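Local coordinates for putative angiotensinogen (Lampetra fluviatilis, PDB 5INW), which is a heparin-binding serpin that inhibits thrombin, heparin promoting the inhibition through a template mechanism, and is captured here with its reactive loop already cleaved, at the interface of chains A and B. Coordinates in Å, arbitrary orientation; residue numbers count along the deposited sequence, not the author numbering. Chains: chain A, Putative angiotensinogen; chain B, C-terminal peptide of Putative angiotensinogen.

Contact 1: the interface of chains A and B. Residues chain A 309-313, 319, 322; chain B 11-13.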
loop_
_atom_site.group_PDB
_atom_site.type_symbol
_atom_site.label_atom_id
_atom_site.label_comp_id
_atom_site.label_asym_id
_atom_site.label_seq_id
_atom_site.Cartn_x
_atom_site.Cartn_y
_atom_site.Cartn_z
ATOM N N LEU A 309 6.324 -8.989 -8.431
ATOM C CA LEU A 309 5.664 -10.149 -8.981
ATOM C C LEU A 309 4.599 -9.691 -9.918
ATOM O O LEU A 309 3.761 -8.874 -9.492
ATOM C CB LEU A 309 4.935 -10.930 -7.880
ATOM C CG LEU A 309 5.613 -12.172 -7.316
ATOM C CD1 LEU A 309 4.499 -13.082 -6.821
ATOM C CD2 LEU A 309 6.510 -12.906 -8.323
ATOM N N VAL A 310 4.587 -10.225 -11.157
ATOM C CA VAL A 310 3.516 -9.921 -12.133
ATOM C C VAL A 310 2.779 -11.194 -12.517
ATOM O O VAL A 310 3.381 -12.134 -13.001
ATOM C CB VAL A 310 4.027 -9.178 -13.376
ATOM C CG1 VAL A 310 2.926 -9.023 -14.413
ATOM C CG2 VAL A 310 4.548 -7.812 -12.988
ATOM N N ILE A 311 1.468 -11.194 -12.290
ATOM C CA ILE A 311 0.603 -12.341 -12.593
ATOM C C ILE A 311 -0.388 -11.964 -13.697
ATOM O O ILE A 311 -1.233 -11.083 -13.486
ATOM C CB ILE A 311 -0.152 -12.830 -11.343
ATOM C CG1 ILE A 311 0.820 -13.119 -10.191
ATOM C CG2 ILE A 311 -0.956 -14.072 -11.642
ATOM C CD1 ILE A 311 0.865 -11.992 -9.194
ATOM N N VAL A 312 -0.251 -12.623 -14.860
ATOM C CA VAL A 312 -1.098 -12.383 -16.050
ATOM C C VAL A 312 -2.027 -13.573 -16.301
ATOM O O VAL A 312 -1.566 -14.641 -16.692
ATOM C CB VAL A 312 -0.273 -12.192 -17.362
ATOM C CG1 VAL A 312 -1.055 -11.322 -18.359
ATOM C CG2 VAL A 312 1.100 -11.605 -17.081
ATOM N N PRO A 313 -3.334 -13.408 -16.086
ATOM C CA PRO A 313 -4.181 -14.478 -16.611
ATOM C C PRO A 313 -4.083 -14.553 -18.136
ATOM O O PRO A 313 -3.977 -13.507 -18.796
ATOM C CB PRO A 313 -5.577 -14.089 -16.138
ATOM C CG PRO A 313 -5.493 -12.634 -15.860
ATOM C CD PRO A 313 -4.108 -12.414 -15.331
ATOM N N LEU A 319 -9.381 -13.653 -14.507
ATOM C CA LEU A 319 -8.922 -12.681 -13.530
ATOM C C LEU A 319 -9.638 -12.696 -12.165
ATOM O O LEU A 319 -9.007 -12.388 -11.169
ATOM C CB LEU A 319 -8.948 -11.263 -14.143
ATOM C CG LEU A 319 -8.274 -10.091 -13.389
ATOM C CD1 LEU A 319 -6.797 -10.344 -13.182
ATOM C CD2 LEU A 319 -8.483 -8.823 -14.199
ATOM N N VAL A 322 -8.088 -15.635 -10.097
ATOM C CA VAL A 322 -6.744 -15.236 -9.688
ATOM C C VAL A 322 -6.870 -14.295 -8.482
ATOM O O VAL A 322 -6.343 -14.571 -7.384
ATOM C CB VAL A 322 -5.981 -14.565 -10.844
ATOM C CG1 VAL A 322 -4.650 -14.002 -10.361
ATOM C CG2 VAL A 322 -5.752 -15.560 -11.990
ATOM N N PRO B 11 -4.776 -7.567 -18.656
ATOM C CA PRO B 11 -4.770 -7.184 -17.268
ATOM C C PRO B 11 -3.969 -8.142 -16.433
ATOM O O PRO B 11 -4.006 -9.348 -16.691
ATOM C CB PRO B 11 -6.223 -7.260 -16.888
ATOM C CG PRO B 11 -6.961 -6.987 -18.136
ATOM C CD PRO B 11 -6.028 -7.157 -19.290
ATOM N N PHE B 12 -3.243 -7.591 -15.457
ATOM C CA PHE B 12 -2.376 -8.372 -14.596
ATOM C C PHE B 12 -2.383 -7.906 -13.142
ATOM O O PHE B 12 -2.597 -6.746 -12.848
ATOM C CB PHE B 12 -0.970 -8.366 -15.143
ATOM C CG PHE B 12 -0.307 -7.042 -15.109
ATOM C CD1 PHE B 12 0.540 -6.701 -14.074
ATOM C CD2 PHE B 12 -0.471 -6.151 -16.145
ATOM C CE1 PHE B 12 1.200 -5.483 -14.082
ATOM C CE2 PHE B 12 0.191 -4.930 -16.163
ATOM C CZ PHE B 12 1.016 -4.593 -15.141
ATOM N N VAL B 13 -2.156 -8.847 -12.238
ATOM C CA VAL B 13 -1.946 -8.559 -10.834
ATOM C C VAL B 13 -0.464 -8.235 -10.572
ATOM O O VAL B 13 0.461 -8.837 -11.161
ATOM C CB VAL B 13 -2.370 -9.743 -9.973
ATOM C CG1 VAL B 13 -2.108 -9.489 -8.489
ATOM C CG2 VAL B 13 -3.841 -10.026 -10.203
#

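Contact 2: the interface of chains A and B. Residues chain A 287, 296, 298, 345-348; chain B 4-6.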
loop_
_atom_site.group_PDB
_atom_site.type_symbol
_atom_site.label_atom_id
_atom_site.label_comp_id
_atom_site.label_asym_id
_atom_site.label_seq_id
_atom_site.Cartn_x
_atom_site.Cartn_y
_atom_site.Cartn_z
ATOM N N TYR A 287 10.205 -17.324 -13.880
ATOM C CA TYR A 287 8.805 -17.346 -14.297
ATOM C C TYR A 287 8.274 -18.750 -14.076
ATOM O O TYR A 287 9.036 -19.671 -13.813
ATOM C CB TYR A 287 8.663 -16.956 -15.767
ATOM C CG TYR A 287 9.294 -17.933 -16.733
ATOM C CD1 TYR A 287 10.676 -18.097 -16.749
ATOM C CD2 TYR A 287 8.514 -18.709 -17.619
ATOM C CE1 TYR A 287 11.276 -19.013 -17.593
ATOM C CE2 TYR A 287 9.109 -19.617 -18.477
ATOM C CZ TYR A 287 10.489 -19.766 -18.466
ATOM O OH TYR A 287 11.122 -20.648 -19.319
ATOM N N THR A 296 0.197 -16.755 -16.124
ATOM C CA THR A 296 1.651 -16.669 -16.112
ATOM C C THR A 296 2.106 -15.822 -14.912
ATOM O O THR A 296 1.575 -14.731 -14.690
ATOM C CB THR A 296 2.184 -15.995 -17.430
ATOM O OG1 THR A 296 1.552 -16.556 -18.593
ATOM C CG2 THR A 296 3.686 -16.156 -17.555
ATOM N N VAL A 298 5.628 -14.044 -13.054
ATOM C CA VAL A 298 7.013 -13.628 -13.294
ATOM C C VAL A 298 7.512 -12.696 -12.217
ATOM O O VAL A 298 6.780 -11.834 -11.756
ATOM C CB VAL A 298 7.159 -12.965 -14.695
ATOM C CG1 VAL A 298 6.301 -11.729 -14.851
ATOM C CG2 VAL A 298 8.601 -12.597 -15.003
ATOM N N VAL A 345 14.736 -14.966 -20.852
ATOM C CA VAL A 345 13.308 -14.877 -21.147
ATOM C C VAL A 345 13.020 -13.656 -22.019
ATOM O O VAL A 345 13.725 -12.628 -21.918
ATOM C CB VAL A 345 12.506 -14.738 -19.842
ATOM C CG1 VAL A 345 11.015 -14.688 -20.128
ATOM C CG2 VAL A 345 12.836 -15.894 -18.909
ATOM N N GLN A 346 11.982 -13.760 -22.845
ATOM C CA GLN A 346 11.523 -12.658 -23.684
ATOM C C GLN A 346 10.388 -11.921 -23.003
ATOM O O GLN A 346 9.268 -12.414 -22.956
ATOM C CB GLN A 346 11.026 -13.202 -25.017
ATOM C CG GLN A 346 12.100 -13.849 -25.864
ATOM C CD GLN A 346 13.055 -12.835 -26.448
ATOM O OE1 GLN A 346 12.957 -11.630 -26.145
ATOM N NE2 GLN A 346 13.992 -13.299 -27.287
ATOM N N LEU A 347 10.670 -10.735 -22.468
ATOM C CA LEU A 347 9.665 -10.020 -21.685
ATOM C C LEU A 347 9.160 -8.825 -22.436
ATOM O O LEU A 347 9.944 -8.112 -23.052
ATOM C CB LEU A 347 10.225 -9.567 -20.345
ATOM C CG LEU A 347 9.261 -8.791 -19.429
ATOM C CD1 LEU A 347 8.091 -9.621 -18.961
ATOM C CD2 LEU A 347 10.008 -8.228 -18.226
ATOM N N SER A 348 7.852 -8.616 -22.361
ATOM C CA SER A 348 7.162 -7.438 -22.907
ATOM C C SER A 348 6.297 -6.846 -21.765
ATOM O O SER A 348 5.457 -7.559 -21.200
ATOM C CB SER A 348 6.277 -7.840 -24.101
ATOM O OG SER A 348 6.837 -8.930 -24.848
ATOM N N PRO B 4 10.666 -19.106 -24.945
ATOM C CA PRO B 4 10.398 -18.787 -23.552
ATOM C C PRO B 4 10.032 -17.303 -23.398
ATOM O O PRO B 4 10.906 -16.425 -23.427
ATOM C CB PRO B 4 11.711 -19.137 -22.858
ATOM C CG PRO B 4 12.745 -18.861 -23.887
ATOM C CD PRO B 4 12.109 -19.072 -25.249
ATOM N N THR B 5 8.733 -17.051 -23.213
ATOM C CA THR B 5 8.115 -15.753 -23.517
ATOM C C THR B 5 7.061 -15.314 -22.489
ATOM O O THR B 5 6.133 -16.067 -22.152
ATOM C CB THR B 5 7.464 -15.797 -24.925
ATOM O OG1 THR B 5 8.490 -15.996 -25.897
ATOM C CG2 THR B 5 6.691 -14.512 -25.268
ATOM N N VAL B 6 7.203 -14.070 -22.017
ATOM C CA VAL B 6 6.237 -13.449 -21.109
ATOM C C VAL B 6 5.781 -12.136 -21.722
ATOM O O VAL B 6 6.595 -11.214 -21.878
ATOM C CB VAL B 6 6.850 -13.182 -19.721
ATOM C CG1 VAL B 6 5.753 -12.838 -18.711
ATOM C CG2 VAL B 6 7.661 -14.386 -19.257
#

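Contact 1: the interface of chains A and B
B:Val13 docks its backbone on A:Ile311, and the two residues form an antiparallel bridge between chain B strand 12-18 and chain A strand 306-313. The amide N of A:Ile311 gives a nearly straight hydrogen bond, 175° at the hydrogen, to B:Val13 O at 2.8 Å. The return bond, from B:Val13 N to A:Ile311 O at 2.7 Å, is more bent. With both polar groups of each backbone paired, the strands are fixed in register here.

B:Val13 is the firmly held part, hiding 58 Å² as well as carrying the paired bonds. Its side chain runs alongside that of A:Ile311, pointing the same way, with CG1 4.0 Å from A:Ile311 CD1. The other methyl, CG2, slides past A:Val322 CG1 on helix 319-325. On the opposite side of the strand, A:Val310 brings CG1 in at a slant to the CD1 edge of the B:Phe12 ring, 3.3 Å from CD1, off the plane and beyond the rim. That methyl is anti to the backbone N (chi1 174°), which turns it toward the ring.

B:Pro11 is held more loosely: it hides 38 Å² and is met through carbon contacts, with no hydrogen bond found across. A:Leu319 crosses the proline ring at about a right angle, its CD2 3.8 Å from B:Pro11 CB, and A:Pro313 offers its CD to the B:Pro11 carbonyl.

The site sews the peptide left beyond the cleaved reactive loop into the serpin B sheet, keeping the two chains one folded body.

Contact 2: the interface of chains A and B
B:Val6 lies against chain A strand 345-350, and the backbone bonds around it make a parallel ladder. A:Gln346 uses both of its backbone polar groups: its N donates to B:Pro4 O at 2.9 Å, and its O accepts from B:Val6 N at 2.8 Å. The second bond is close to straight, 171° at the hydrogen. One step on, A:Ser348 N reaches B:Val6 O at 2.9 Å. B:Thr5 sits between these rungs and gives A:Gln346 mainly van der Waals contact.

The apolar contacts gather on the side chain of B:Val6, the most deeply covered residue here. Its methyls divide the work. CG2 meets A:Val345 CG1 at 3.5 Å, the two side chains set at a slant. CG1, anti to the backbone N (chi1 -167°), points across to strand 295-301, where A:Val298 CG1 and A:Thr296 CG2 each stand 4.1 Å from B:Val6 CG1. A:Leu347 closes another flank, its CD1 3.8 Å from B:Val6 CB. A:Val298 and A:Leu347 also come in aslant, so neither lies parallel to the valine. The valine thus bridges strands 345-350 and 295-301 of chain A.

Side-chain contacts are slighter at B:Pro4, the first modelled residue of the peptide. A:Tyr287 extends its hydroxyl tip toward the B:Pro4 ring, with OH 3.9 Å from B:Pro4 CB, and the aliphatic CB and CG of A:Gln346 lie near the B:Pro4 carbonyl.

Together these interactions hold the first strand of the peptide in the serpin C sheet, so the stretch just beyond the cleaved loop stays on the body of the protein.

The C-alpha centres of contact 1 and contact 2 are about 13 Å apart, and no residue belongs to both. What joins them is the peptide itself: strand 5-7 serves contact 2, and a short connection leads to strand 12-18, used in contact 1. Chain A links them as well, since strand 295-301, which supplies A:Thr296 and A:Val298 to contact 2, lies beside strand 306-313, which pairs in contact 1. One strand of the peptide adds to the C sheet beside 345-350 and the next to the B sheet beside 306-313, making the peptide an integral part of the cleaved serpin fold.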